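Uncharacterized protein MJ1062 (PDB 3EO4) is of uncharacterized function, though this domain belongs to the GNAT acetyltransferase family and probably transfers acyl groups. Local coordinates at residues S54-M57 with S58-N61. Numbering follows the deposited sequence.
Sequences SWWM and SREN
Arg59 lies against the side chains of Trp55 and Trp56, four and three residues earlier, and its CD touches both indoles, in different ways. This CD sits over one face of the Trp55 indole, 4.0 Å from the centroid of the six-membered ring and only 14° off the ring normal, which identifies a CH-pi contact. The same methylene is nearer to Trp56, CD of Arg59 to CE3 of Trp56 being 3.6 Å, and meets that ring obliquely. The guanidinium then runs on past this second indole: the two planes are 19° apart, and CZ3 of Trp56 lies over one guanidinium face, 3.9 Å from NH2 of Arg59. Trp55 meets that group differently, its CZ2 at the guanidinium edge and the two planes steeply inclined. The bend at chi3 of Arg59 (66°), after an extended chi2, turns the guanidinium alongside the Trp56 ring. This packing lies at the C-terminal end of helix 49-58 in the GNAT acetyltransferase domain, where the chain leaves the helix for strand 63-71. Here Ser58 N donates to Trp55 O at 2.9 Å, a bent hydrogen bond spanning three residues. Beyond the first shell, Arg59 NH1 forms a salt bridge with Asp64, tying the charged end to the strand that follows. Trp55 packs on Leu27 and Trp56 on Leu24, both of helix 24-31, while Tyr53 meets the Trp56 ring. Farther along the loop, Asn61 is backbone-bonded to Leu86 and helps line the pocket occupied by a polyether molecule in the crystal.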
# COMPACT_ATOMS: atom_id res chain seq x y z
N SER A 54 7.89 4.60 -14.74
CA SER A 54 7.97 5.47 -15.90
C SER A 54 7.25 6.80 -15.63
O SER A 54 7.73 7.86 -16.05
CB SER A 54 7.44 4.75 -17.13
OG SER A 54 7.06 5.66 -18.13
N TRP A 55 6.13 6.78 -14.89
CA TRP A 55 5.51 8.01 -14.39
C TRP A 55 6.53 8.82 -13.57
O TRP A 55 6.73 10.01 -13.81
CB TRP A 55 4.25 7.73 -13.54
CG TRP A 55 3.81 8.90 -12.71
CD1 TRP A 55 3.09 9.96 -13.14
CD2 TRP A 55 4.09 9.14 -11.30
NE1 TRP A 55 2.89 10.86 -12.09
CE2 TRP A 55 3.50 10.38 -10.96
CE3 TRP A 55 4.79 8.44 -10.31
CZ2 TRP A 55 3.59 10.93 -9.68
CZ3 TRP A 55 4.88 8.98 -9.02
CH2 TRP A 55 4.28 10.22 -8.72
N TRP A 56 7.20 8.16 -12.65
CA TRP A 56 8.11 8.80 -11.71
C TRP A 56 9.30 9.46 -12.41
O TRP A 56 9.68 10.59 -12.05
CB TRP A 56 8.58 7.77 -10.68
CG TRP A 56 9.76 8.19 -9.89
CD1 TRP A 56 11.04 7.76 -10.06
CD2 TRP A 56 9.77 9.09 -8.79
NE1 TRP A 56 11.86 8.35 -9.13
CE2 TRP A 56 11.10 9.17 -8.33
CE3 TRP A 56 8.79 9.84 -8.13
CZ2 TRP A 56 11.48 9.98 -7.25
CZ3 TRP A 56 9.17 10.65 -7.05
CH2 TRP A 56 10.49 10.70 -6.63
N MSE A 57 9.88 8.77 -13.39
CA MSE A 57 10.96 9.34 -14.19
C MSE A 57 10.46 10.37 -15.20
O MSE A 57 11.26 11.09 -15.79
CB MSE A 57 11.75 8.22 -14.91
CG MSE A 57 12.36 7.16 -13.98
SE MSE A 57 13.69 7.94 -12.71
CE MSE A 57 15.19 8.10 -13.99
N SER A 58 9.14 10.43 -15.41
CA SER A 58 8.56 11.35 -16.39
C SER A 58 8.10 12.68 -15.79
O SER A 58 7.78 13.61 -16.55
CB SER A 58 7.34 10.71 -17.06
OG SER A 58 7.68 10.17 -18.33
N ARG A 59 8.05 12.78 -14.46
CA ARG A 59 7.40 13.91 -13.81
C ARG A 59 7.96 15.28 -14.28
O ARG A 59 9.17 15.46 -14.37
CB ARG A 59 7.47 13.78 -12.28
CG ARG A 59 6.85 12.51 -11.73
CD ARG A 59 7.30 12.22 -10.31
NE ARG A 59 6.80 13.22 -9.39
CZ ARG A 59 7.56 14.11 -8.75
NH1 ARG A 59 6.99 14.99 -7.92
NH2 ARG A 59 8.88 14.11 -8.91
N GLU A 60 7.06 16.21 -14.62
CA GLU A 60 7.40 17.60 -14.90
C GLU A 60 6.28 18.50 -14.43
O GLU A 60 5.11 18.09 -14.44
CB GLU A 60 7.59 17.81 -16.40
CG GLU A 60 9.02 17.72 -16.84
CD GLU A 60 9.22 16.65 -17.91
OE1 GLU A 60 8.21 15.99 -18.28
OE2 GLU A 60 10.38 16.48 -18.37
N ASN A 61 6.65 19.72 -14.03
CA ASN A 61 5.69 20.76 -13.64
C ASN A 61 4.72 20.30 -12.56
O ASN A 61 3.55 20.68 -12.54
CB ASN A 61 4.92 21.27 -14.87
CG ASN A 61 5.82 21.89 -15.90
OD1 ASN A 61 6.48 22.90 -15.63
ND2 ASN A 61 5.89 21.29 -17.07